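Local coordinates for protein acyltransferase (Actinoplanes teichomyceticus, PDB 4Q38) that transfers long aliphatic acyl chains from acyl-CoA to the sugar of teicoplanin-type glycopeptide antibiotics, at residues Trp275-Asn286 and His327-Val335; Ala199-Leu210 and His242-Ser250. All coordinates share one frame; numbering follows the deposited sequence. Where two conformers were deposited one is given.

Interaction 1 of 2, residues Trp275-Asn286 and His327-Val335; sequences WTLTDSAPEPGN and HWHMRTGFV. With TEC (2-amino-6-O-decanoyl-2-deoxy-beta-D-glucopyranose), chain E.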
loop_
_atom_site.group_PDB
_atom_site.type_symbol
_atom_site.label_atom_id
_atom_site.label_comp_id
_atom_site.label_asym_id
_atom_site.label_seq_id
_atom_site.Cartn_x
_atom_site.Cartn_y
_atom_site.Cartn_z
ATOM N N TRP A 275 8.506 -18.487 11.956
ATOM C CA TRP A 275 7.220 -18.630 11.270
ATOM C C TRP A 275 6.832 -20.057 11.009
ATOM O O TRP A 275 7.684 -20.901 10.759
ATOM C CB TRP A 275 7.224 -17.832 9.964
ATOM C CG TRP A 275 7.141 -16.360 10.254
ATOM C CD1 TRP A 275 8.123 -15.549 10.818
ATOM C CD2 TRP A 275 5.985 -15.476 10.038
ATOM N NE1 TRP A 275 7.665 -14.261 10.965
ATOM C CE2 TRP A 275 6.388 -14.150 10.520
ATOM C CE3 TRP A 275 4.701 -15.648 9.521
ATOM C CZ2 TRP A 275 5.533 -13.055 10.460
ATOM C CZ3 TRP A 275 3.847 -14.541 9.478
ATOM C CH2 TRP A 275 4.258 -13.271 9.930
ATOM N N THR A 276 5.534 -20.328 11.073
ATOM C CA THR A 276 4.982 -21.634 10.712
ATOM C C THR A 276 4.249 -21.483 9.388
ATOM O O THR A 276 3.234 -20.786 9.317
ATOM C CB THR A 276 4.001 -22.143 11.781
ATOM O OG1 THR A 276 4.646 -22.155 13.060
ATOM C CG2 THR A 276 3.512 -23.562 11.447
ATOM N N LEU A 277 4.778 -22.105 8.336
ATOM C CA LEU A 277 4.187 -21.989 7.009
ATOM C C LEU A 277 2.961 -22.885 6.922
ATOM O O LEU A 277 2.981 -24.013 7.417
ATOM C CB LEU A 277 5.198 -22.354 5.923
ATOM C CG LEU A 277 6.480 -21.510 5.882
ATOM C CD1 LEU A 277 7.317 -21.919 4.679
ATOM C CD2 LEU A 277 6.155 -20.014 5.851
ATOM N N THR A 278 1.894 -22.376 6.315
ATOM C CA THR A 278 0.608 -23.082 6.324
ATOM C C THR A 278 0.148 -23.522 4.936
ATOM O O THR A 278 -0.767 -24.334 4.817
ATOM C CB THR A 278 -0.503 -22.230 6.977
ATOM O OG1 THR A 278 -0.546 -20.933 6.362
ATOM C CG2 THR A 278 -0.246 -22.071 8.461
ATOM N N ASP A 279 0.763 -22.975 3.891
ATOM C CA ASP A 279 0.475 -23.416 2.530
ATOM C C ASP A 279 1.343 -24.625 2.159
ATOM O O ASP A 279 2.393 -24.879 2.764
ATOM C CB ASP A 279 0.618 -22.275 1.502
ATOM C CG ASP A 279 1.994 -21.605 1.528
ATOM O OD1 ASP A 279 2.754 -21.792 2.497
ATOM O OD2 ASP A 279 2.318 -20.876 0.570
ATOM N N SER A 280 0.876 -25.372 1.166
ATOM C CA SER A 280 1.603 -26.508 0.628
ATOM C C SER A 280 2.856 -26.048 -0.085
ATOM O O SER A 280 2.892 -24.936 -0.627
ATOM C CB SER A 280 0.709 -27.249 -0.362
ATOM O OG SER A 280 -0.477 -27.656 0.289
ATOM N N ALA A 281 3.883 -26.896 -0.072
ATOM C CA ALA A 281 5.042 -26.716 -0.934
ATOM C C ALA A 281 4.535 -26.461 -2.361
ATOM O O ALA A 281 3.805 -27.286 -2.898
ATOM C CB ALA A 281 5.926 -27.963 -0.885
ATOM N N PRO A 282 4.872 -25.304 -2.963
ATOM C CA PRO A 282 4.299 -25.031 -4.283
ATOM C C PRO A 282 4.933 -25.870 -5.391
ATOM O O PRO A 282 6.044 -26.382 -5.230
ATOM C CB PRO A 282 4.606 -23.544 -4.513
ATOM C CG PRO A 282 4.971 -23.002 -3.174
ATOM C CD PRO A 282 5.609 -24.141 -2.439
ATOM N N GLU A 283 4.224 -26.009 -6.504
ATOM C CA GLU A 283 4.774 -26.690 -7.672
ATOM C C GLU A 283 6.001 -25.934 -8.159
ATOM O O GLU A 283 5.995 -24.703 -8.187
ATOM C CB GLU A 283 3.727 -26.804 -8.784
ATOM C CG GLU A 283 2.653 -27.843 -8.510
ATOM C CD GLU A 283 3.234 -29.226 -8.262
ATOM O OE1 GLU A 283 3.691 -29.868 -9.235
ATOM O OE2 GLU A 283 3.236 -29.670 -7.093
ATOM N N PRO A 284 7.065 -26.667 -8.534
ATOM C CA PRO A 284 8.289 -26.020 -9.012
ATOM C C PRO A 284 8.052 -25.177 -10.268
ATOM O O PRO A 284 8.716 -24.157 -10.456
ATOM C CB PRO A 284 9.221 -27.198 -9.333
ATOM C CG PRO A 284 8.619 -28.384 -8.659
ATOM C CD PRO A 284 7.148 -28.136 -8.615
ATOM N N GLY A 285 7.106 -25.600 -11.106
ATOM C CA GLY A 285 6.810 -24.904 -12.356
ATOM C C GLY A 285 5.924 -23.679 -12.212
ATOM O O GLY A 285 5.739 -22.933 -13.175
ATOM N N ASN A 286 5.378 -23.466 -11.017
ATOM C CA ASN A 286 4.504 -22.324 -10.761
ATOM C C ASN A 286 5.289 -21.007 -10.701
ATOM O O ASN A 286 6.096 -20.793 -9.797
ATOM C CB ASN A 286 3.699 -22.555 -9.479
ATOM C CG ASN A 286 2.581 -21.543 -9.299
ATOM O OD1 ASN A 286 1.406 -21.871 -9.449
ATOM N ND2 ASN A 286 2.941 -20.313 -8.980
ATOM N N HIS A 327 11.936 -21.015 -9.978
ATOM C CA HIS A 327 10.888 -20.032 -9.665
ATOM C C HIS A 327 10.771 -19.722 -8.199
ATOM O O HIS A 327 10.997 -20.588 -7.343
ATOM C CB HIS A 327 9.532 -20.482 -10.210
ATOM C CG HIS A 327 9.502 -20.644 -11.714
ATOM N ND1 HIS A 327 9.270 -21.831 -12.312
ATOM C CD2 HIS A 327 9.707 -19.723 -12.737
ATOM C CE1 HIS A 327 9.319 -21.677 -13.651
ATOM N NE2 HIS A 327 9.588 -20.388 -13.911
ATOM N N TRP A 328 10.410 -18.472 -7.914
ATOM C CA TRP A 328 10.191 -17.984 -6.554
ATOM C C TRP A 328 8.729 -18.048 -6.218
ATOM O O TRP A 328 7.883 -17.838 -7.087
ATOM C CB TRP A 328 10.694 -16.555 -6.425
ATOM C CG TRP A 328 12.193 -16.396 -6.567
ATOM C CD1 TRP A 328 12.900 -15.878 -7.653
ATOM C CD2 TRP A 328 13.221 -16.745 -5.578
ATOM N NE1 TRP A 328 14.254 -15.877 -7.405
ATOM C CE2 TRP A 328 14.512 -16.389 -6.179
ATOM C CE3 TRP A 328 13.202 -17.293 -4.296
ATOM C CZ2 TRP A 328 15.716 -16.583 -5.508
ATOM C CZ3 TRP A 328 14.420 -17.491 -3.635
ATOM C CH2 TRP A 328 15.646 -17.141 -4.225
ATOM N N HIS A 329 8.414 -18.332 -4.952
ATOM C CA HIS A 329 7.027 -18.510 -4.534
ATOM C C HIS A 329 6.685 -17.703 -3.322
ATOM O O HIS A 329 7.443 -17.668 -2.347
ATOM C CB HIS A 329 6.730 -19.981 -4.245
ATOM C CG HIS A 329 7.231 -20.924 -5.311
ATOM N ND1 HIS A 329 6.808 -20.863 -6.590
ATOM C CD2 HIS A 329 8.158 -21.968 -5.249
ATOM C CE1 HIS A 329 7.434 -21.814 -7.317
ATOM N NE2 HIS A 329 8.258 -22.491 -6.495
ATOM N N MET A 330 5.524 -17.056 -3.369
ATOM C CA MET A 330 4.951 -16.446 -2.176
ATOM C C MET A 330 4.565 -17.561 -1.220
ATOM O O MET A 330 3.946 -18.541 -1.628
ATOM C CB MET A 330 3.704 -15.636 -2.524
ATOM C CG MET A 330 3.141 -14.851 -1.345
ATOM S SD MET A 330 1.557 -14.056 -1.705
ATOM C CE MET A 330 0.440 -15.456 -1.590
ATOM N N ARG A 331 4.935 -17.428 0.045
ATOM C CA ARG A 331 4.509 -18.419 1.032
ATOM C C ARG A 331 3.725 -17.720 2.130
ATOM O O ARG A 331 3.885 -16.517 2.346
ATOM C CB ARG A 331 5.699 -19.200 1.602
ATOM C CG ARG A 331 6.511 -19.990 0.569
ATOM C CD ARG A 331 5.718 -21.095 -0.127
ATOM N NE ARG A 331 5.154 -22.083 0.797
ATOM C CZ ARG A 331 5.805 -23.150 1.262
ATOM N NH1 ARG A 331 7.059 -23.395 0.900
ATOM N NH2 ARG A 331 5.195 -23.971 2.099
ATOM N N THR A 332 2.869 -18.486 2.798
ATOM C CA THR A 332 1.976 -17.966 3.810
ATOM C C THR A 332 2.229 -18.690 5.125
ATOM O O THR A 332 2.417 -19.905 5.149
ATOM C CB THR A 332 0.507 -18.134 3.366
ATOM O OG1 THR A 332 0.261 -17.273 2.253
ATOM C CG2 THR A 332 -0.470 -17.784 4.478
ATOM N N GLY A 333 2.252 -17.930 6.212
ATOM C CA GLY A 333 2.462 -18.503 7.523
ATOM C C GLY A 333 1.922 -17.607 8.609
ATOM O O GLY A 333 1.346 -16.547 8.329
ATOM N N PHE A 334 2.115 -18.039 9.852
ATOM C CA PHE A 334 1.657 -17.294 11.014
ATOM C C PHE A 334 2.692 -17.290 12.132
ATOM O O PHE A 334 3.593 -18.140 12.175
ATOM C CB PHE A 334 0.334 -17.866 11.546
ATOM C CG PHE A 334 0.484 -19.196 12.259
ATOM C CD1 PHE A 334 0.774 -19.250 13.623
ATOM C CD2 PHE A 334 0.340 -20.392 11.564
ATOM C CE1 PHE A 334 0.917 -20.473 14.276
ATOM C CE2 PHE A 334 0.474 -21.622 12.216
ATOM C CZ PHE A 334 0.766 -21.660 13.574
ATOM N N VAL A 335 2.540 -16.315 13.026
ATOM C CA VAL A 335 3.221 -16.289 14.311
ATOM C C VAL A 335 2.192 -15.865 15.352
ATOM O O VAL A 335 1.377 -14.982 15.103
ATOM C CB VAL A 335 4.439 -15.320 14.330
ATOM C CG1 VAL A 335 5.605 -15.895 13.537
ATOM C CG2 VAL A 335 4.073 -13.937 13.793
HETATM C CAV TEC E . 10.658 -12.974 7.704
HETATM C CAU TEC E . 10.005 -11.726 8.252
HETATM C CAT TEC E . 8.508 -11.853 8.370
HETATM C CAS TEC E . 7.900 -12.491 7.152
HETATM C CAR TEC E . 6.464 -12.075 7.036
HETATM C CAQ TEC E . 6.366 -11.131 5.894
HETATM C CAP TEC E . 4.980 -10.647 5.644
HETATM C CAO TEC E . 5.118 -9.430 4.793
HETATM C CAN TEC E . 3.925 -9.222 3.947
HETATM C CAM TEC E . 3.939 -7.865 3.294
HETATM O OAW TEC E . 4.784 -7.047 3.562
HETATM O O6 TEC E . 3.020 -7.731 2.322
HETATM C C6 TEC E . 2.148 -6.619 2.298
HETATM C C5 TEC E . 2.380 -5.721 1.057
HETATM O O5 TEC E . 1.193 -5.416 0.389
HETATM C C1 TEC E . 1.744 -4.994 -0.889
HETATM O O1 TEC E . 1.057 -5.205 -1.975
HETATM C C2 TEC E . 2.100 -3.539 -0.761
HETATM N N2 TEC E . 2.644 -3.097 -2.034
HETATM C C3 TEC E . 3.189 -3.601 0.203
HETATM O O3 TEC E . 3.236 -2.319 0.527
HETATM C C4 TEC E . 2.921 -4.402 1.449
HETATM O O4 TEC E . 4.059 -4.646 2.026
HETATM O O HOH W 1 5.093 -19.685 14.065
HETATM O O HOH W 2 1.099 -18.247 -0.072
HETATM O O HOH W 3 11.455 -23.784 -9.499
#
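Arg331 grips the carboxylate of Asp279 side-on in a salt bridge, just beyond the short antiparallel ladder that adds strand 276-277 to the margin of the mixed sheet in the GNAT-like domain. Arg331 NE lies 3.0 Å from Asp279 OD1, and NH2 reaches the same oxygen from the same face; both come from above the carboxylate plane, which is turned 49° from the guanidinium. NH2 also donates to the backbone O of Asp279, so one arginine holds both the carboxylate and the backbone carbonyl of that residue. Bends at chi2 and chi3 (-63° and -58°) fold the arginine back until its guanidinium lies between Leu277 CD1 on one face and Pro282 CD on the other. A water joins Asp279 OD2 to Thr332 OG1, whose hydroxyl also pairs with Ser250 OG.

In the ladder, Thr276 and Phe334 exchange both backbone hydrogen bonds, and Thr278 N donates to Thr332 O at 2.8 Å. Gly333 CA lies 3.9 Å from Leu277 CA and 3.0 Å from Thr276 O, leaving no space for a side chain. At the far end of the loop, His327 ND1 meets Pro284 O in the ring plane at 3.0 Å, while Pro282 CB sits over a face of His329.

Around the strands, Thr276 CB covers a face of Phe334 and Thr278 CG2 comes to its edge. Val335 CG1 stands 3.4 Å from the centroid of the five-membered ring of Trp275, in a CH-pi contact. The decanoyl chain of the ligand runs along the opposite face of this indole, and its carbon CAT lies 3.6 Å from Trp275 NE1.

Interaction 2 of 2, residues Ala199-Leu210 and His242-Ser250; sequences ATGKDGTPHLGL and HGARVAWGS. With TEC (2-amino-6-O-decanoyl-2-deoxy-beta-D-glucopyranose), chain E.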
loop_
_atom_site.group_PDB
_atom_site.type_symbol
_atom_site.label_atom_id
_atom_site.label_comp_id
_atom_site.label_asym_id
_atom_site.label_seq_id
_atom_site.Cartn_x
_atom_site.Cartn_y
_atom_site.Cartn_z
ATOM N N ALA A 199 -7.836 -7.978 10.018
ATOM C CA ALA A 199 -8.123 -8.970 8.986
ATOM C C ALA A 199 -8.963 -10.111 9.534
ATOM O O ALA A 199 -9.069 -10.294 10.742
ATOM C CB ALA A 199 -6.823 -9.508 8.399
ATOM N N THR A 200 -9.565 -10.880 8.633
ATOM C CA THR A 200 -10.295 -12.087 9.024
ATOM C C THR A 200 -9.982 -13.215 8.059
ATOM O O THR A 200 -9.817 -12.985 6.860
ATOM C CB THR A 200 -11.816 -11.883 9.032
ATOM O OG1 THR A 200 -12.238 -11.500 7.721
ATOM C CG2 THR A 200 -12.232 -10.809 10.043
ATOM N N GLY A 201 -9.902 -14.437 8.574
ATOM C CA GLY A 201 -9.709 -15.586 7.700
ATOM C C GLY A 201 -10.985 -15.861 6.914
ATOM O O GLY A 201 -11.998 -15.181 7.093
ATOM N N LYS A 202 -10.936 -16.866 6.047
ATOM C CA LYS A 202 -12.112 -17.291 5.281
ATOM C C LYS A 202 -13.252 -17.749 6.186
ATOM O O LYS A 202 -14.418 -17.540 5.867
ATOM C CB LYS A 202 -11.734 -18.403 4.298
ATOM C CG LYS A 202 -11.060 -17.906 3.029
ATOM C CD LYS A 202 -10.458 -19.068 2.257
ATOM C CE LYS A 202 -9.597 -18.581 1.102
ATOM N NZ LYS A 202 -8.999 -19.749 0.395
ATOM N N ASP A 203 -12.912 -18.345 7.330
ATOM C CA ASP A 203 -13.917 -18.780 8.294
ATOM C C ASP A 203 -14.347 -17.652 9.238
ATOM O O ASP A 203 -15.018 -17.902 10.240
ATOM C CB ASP A 203 -13.433 -20.015 9.071
ATOM C CG ASP A 203 -12.398 -19.680 10.159
ATOM O OD1 ASP A 203 -11.833 -18.574 10.162
ATOM O OD2 ASP A 203 -12.164 -20.531 11.032
ATOM N N GLY A 204 -13.951 -16.421 8.911
ATOM C CA GLY A 204 -14.287 -15.241 9.720
ATOM C C GLY A 204 -13.460 -14.998 10.980
ATOM O O GLY A 204 -13.688 -14.013 11.676
ATOM N N THR A 205 -12.522 -15.893 11.294
ATOM C CA THR A 205 -11.703 -15.763 12.506
ATOM C C THR A 205 -10.797 -14.518 12.405
ATOM O O THR A 205 -10.115 -14.328 11.402
ATOM C CB THR A 205 -10.879 -17.050 12.769
ATOM O OG1 THR A 205 -11.779 -18.156 12.936
ATOM C CG2 THR A 205 -9.991 -16.927 14.032
ATOM N N PRO A 206 -10.829 -13.648 13.426
ATOM C CA PRO A 206 -9.999 -12.439 13.362
ATOM C C PRO A 206 -8.519 -12.792 13.401
ATOM O O PRO A 206 -8.113 -13.702 14.132
ATOM C CB PRO A 206 -10.392 -11.674 14.633
ATOM C CG PRO A 206 -10.920 -12.715 15.571
ATOM C CD PRO A 206 -11.643 -13.687 14.659
ATOM N N HIS A 207 -7.726 -12.106 12.584
ATOM C CA HIS A 207 -6.282 -12.088 12.772
ATOM C C HIS A 207 -5.728 -10.730 12.438
ATOM O O HIS A 207 -6.472 -9.818 12.074
ATOM C CB HIS A 207 -5.588 -13.203 11.984
ATOM C CG HIS A 207 -5.727 -13.087 10.482
ATOM N ND1 HIS A 207 -6.633 -13.794 9.783
ATOM C CD2 HIS A 207 -5.010 -12.337 9.546
ATOM C CE1 HIS A 207 -6.524 -13.499 8.465
ATOM N NE2 HIS A 207 -5.529 -12.614 8.320
ATOM N N LEU A 208 -4.419 -10.569 12.587
ATOM C CA LEU A 208 -3.763 -9.368 12.082
ATOM C C LEU A 208 -2.888 -9.707 10.888
ATOM O O LEU A 208 -2.072 -10.629 10.944
ATOM C CB LEU A 208 -2.952 -8.687 13.185
ATOM C CG LEU A 208 -3.720 -8.238 14.442
ATOM C CD1 LEU A 208 -2.703 -7.691 15.438
ATOM C CD2 LEU A 208 -4.775 -7.175 14.153
ATOM N N GLY A 209 -3.067 -8.970 9.796
ATOM C CA GLY A 209 -2.146 -9.069 8.671
ATOM C C GLY A 209 -0.868 -8.356 9.084
ATOM O O GLY A 209 -0.919 -7.297 9.704
ATOM N N LEU A 210 0.275 -8.954 8.787
ATOM C CA LEU A 210 1.562 -8.330 9.122
ATOM C C LEU A 210 2.186 -7.888 7.807
ATOM O O LEU A 210 2.152 -8.629 6.840
ATOM C CB LEU A 210 2.460 -9.312 9.888
ATOM C CG LEU A 210 3.839 -8.855 10.396
ATOM C CD1 LEU A 210 4.229 -9.694 11.604
ATOM C CD2 LEU A 210 4.913 -8.942 9.316
ATOM N N HIS A 242 -12.109 -6.781 17.983
ATOM C CA HIS A 242 -11.449 -7.647 17.002
ATOM C C HIS A 242 -10.944 -8.925 17.615
ATOM O O HIS A 242 -11.375 -10.005 17.225
ATOM C CB HIS A 242 -10.354 -6.910 16.226
ATOM C CG HIS A 242 -9.898 -7.639 14.988
ATOM N ND1 HIS A 242 -10.716 -7.866 13.942
ATOM C CD2 HIS A 242 -8.665 -8.200 14.653
ATOM C CE1 HIS A 242 -10.047 -8.531 12.982
ATOM N NE2 HIS A 242 -8.789 -8.732 13.412
ATOM N N GLY A 243 -10.036 -8.816 18.579
ATOM C CA GLY A 243 -9.577 -9.971 19.366
ATOM C C GLY A 243 -8.665 -10.980 18.677
ATOM O O GLY A 243 -8.701 -12.158 19.000
ATOM N N ALA A 244 -7.823 -10.530 17.753
ATOM C CA ALA A 244 -6.869 -11.420 17.095
ATOM C C ALA A 244 -5.839 -11.970 18.082
ATOM O O ALA A 244 -5.404 -11.260 18.992
ATOM C CB ALA A 244 -6.149 -10.684 15.965
ATOM N N ARG A 245 -5.424 -13.217 17.874
ATOM C CA ARG A 245 -4.336 -13.817 18.660
ATOM C C ARG A 245 -3.107 -14.136 17.818
ATOM O O ARG A 245 -2.023 -14.398 18.357
ATOM C CB ARG A 245 -4.827 -15.105 19.355
ATOM C CG ARG A 245 -5.937 -14.878 20.376
ATOM C CD ARG A 245 -5.486 -13.964 21.507
ATOM N NE ARG A 245 -4.211 -14.404 22.065
ATOM C CZ ARG A 245 -4.070 -15.108 23.188
ATOM N NH1 ARG A 245 -5.132 -15.447 23.916
ATOM N NH2 ARG A 245 -2.853 -15.460 23.594
ATOM N N VAL A 246 -3.268 -14.104 16.495
ATOM C CA VAL A 246 -2.252 -14.555 15.541
ATOM C C VAL A 246 -1.999 -13.492 14.454
ATOM O O VAL A 246 -2.941 -12.825 14.033
ATOM C CB VAL A 246 -2.739 -15.855 14.848
ATOM C CG1 VAL A 246 -1.745 -16.344 13.815
ATOM C CG2 VAL A 246 -3.030 -16.955 15.872
ATOM N N ALA A 247 -0.758 -13.383 13.981
ATOM C CA ALA A 247 -0.435 -12.570 12.825
ATOM C C ALA A 247 -0.189 -13.502 11.656
ATOM O O ALA A 247 0.482 -14.532 11.807
ATOM C CB ALA A 247 0.799 -11.707 13.082
ATOM N N TRP A 248 -0.740 -13.129 10.500
ATOM C CA TRP A 248 -0.505 -13.879 9.282
ATOM C C TRP A 248 0.286 -13.053 8.315
ATOM O O TRP A 248 0.129 -11.832 8.234
ATOM C CB TRP A 248 -1.820 -14.331 8.663
ATOM C CG TRP A 248 -2.498 -15.442 9.436
ATOM C CD1 TRP A 248 -3.273 -15.326 10.590
ATOM C CD2 TRP A 248 -2.481 -16.878 9.135
ATOM N NE1 TRP A 248 -3.727 -16.554 11.004
ATOM C CE2 TRP A 248 -3.279 -17.528 10.179
ATOM C CE3 TRP A 248 -1.900 -17.660 8.148
ATOM C CZ2 TRP A 248 -3.483 -18.897 10.201
ATOM C CZ3 TRP A 248 -2.111 -19.038 8.185
ATOM C CH2 TRP A 248 -2.883 -19.641 9.188
ATOM N N GLY A 249 1.169 -13.716 7.583
ATOM C CA GLY A 249 1.949 -13.045 6.548
ATOM C C GLY A 249 1.952 -13.864 5.274
ATOM O O GLY A 249 2.007 -15.092 5.334
ATOM N N SER A 250 1.850 -13.193 4.124
ATOM C CA SER A 250 2.083 -13.829 2.823
ATOM C C SER A 250 3.150 -13.004 2.113
ATOM O O SER A 250 2.985 -11.796 1.944
ATOM C CB SER A 250 0.818 -13.871 1.962
ATOM O OG SER A 250 -0.225 -14.582 2.598
HETATM C CAV TEC E . 10.658 -12.974 7.704
HETATM C CAU TEC E . 10.005 -11.726 8.252
HETATM C CAT TEC E . 8.508 -11.853 8.370
HETATM C CAS TEC E . 7.900 -12.491 7.152
HETATM C CAR TEC E . 6.464 -12.075 7.036
HETATM C CAQ TEC E . 6.366 -11.131 5.894
HETATM C CAP TEC E . 4.980 -10.647 5.644
HETATM C CAO TEC E . 5.118 -9.430 4.793
HETATM C CAN TEC E . 3.925 -9.222 3.947
HETATM C CAM TEC E . 3.939 -7.865 3.294
HETATM O OAW TEC E . 4.784 -7.047 3.562
HETATM O O6 TEC E . 3.020 -7.731 2.322
HETATM C C6 TEC E . 2.148 -6.619 2.298
HETATM C C5 TEC E . 2.380 -5.721 1.057
HETATM O O5 TEC E . 1.193 -5.416 0.389
HETATM C C1 TEC E . 1.744 -4.994 -0.889
HETATM O O1 TEC E . 1.057 -5.205 -1.975
HETATM C C2 TEC E . 2.100 -3.539 -0.761
HETATM N N2 TEC E . 2.644 -3.097 -2.034
HETATM C C3 TEC E . 3.189 -3.601 0.203
HETATM O O3 TEC E . 3.236 -2.319 0.527
HETATM C C4 TEC E . 2.921 -4.402 1.449
HETATM O O4 TEC E . 4.059 -4.646 2.026
HETATM O O HOH W 4 -6.014 -14.600 15.648
HETATM O O HOH W 5 0.802 -10.271 5.044
#
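The His207 ring takes the edge of Trp248 on one face, with Trp248 CD1 3.3 Å from His207 CG and the planes 56° apart in an edge-to-face pair. Backbone atoms of Ala199 and Thr200 cover the other face, and Gly201 CA lies at the rim. His207 has been seen binding N-acetyl-D-glucosamine in this protein, though not in this chain here. Pro206 CB sits over one face of His242, 3.6 Å from the ring centroid. With CG anti to the backbone N (chi1 -165°), His242 brings its ring edge to the 206-210 strand, and NE2 donates to His207 O at 2.9 Å. Ala199 N reaches this carbonyl from the opposite face, so two donors hold it.

The strands form the parallel pair of a beta-alpha-beta unit: Leu208 N bonds to Val246 O, Trp248 N to Leu208 O and Leu210 N to Trp248 O. Leu208 CG packs on Ala244 CB, 3.8 Å away.

Beyond the last direct bond, a water links Leu210 O with Ser250 N. The two strands diverge here, consistent with the splay of GNAT folds, and ligand carbon CAN lies 3.4 Å from Leu210 O. Water thus satisfies backbone polarity where the acyl chain passes the parting strands.

From the N terminus, interaction 2 comes first: 199-210 turns through a hairpin into strand 206-211, and pairing with 242-250 closes a 31-residue connection that carries helix 221-238. Only afterwards does interaction 1 open, 275-286 meeting 327-335 across 40 residues that include helices 290-298 and 313-323. The two contacts are therefore in series, neither nesting nor crossing. They join in space because strand 331-336 runs antiparallel beside strand 246-251: Ala247 N lies 2.9 Å from Val335 O, and Trp248 packs against Thr278. Together they tie successive strands of one sheet, and both reach the ligand's acyl chain.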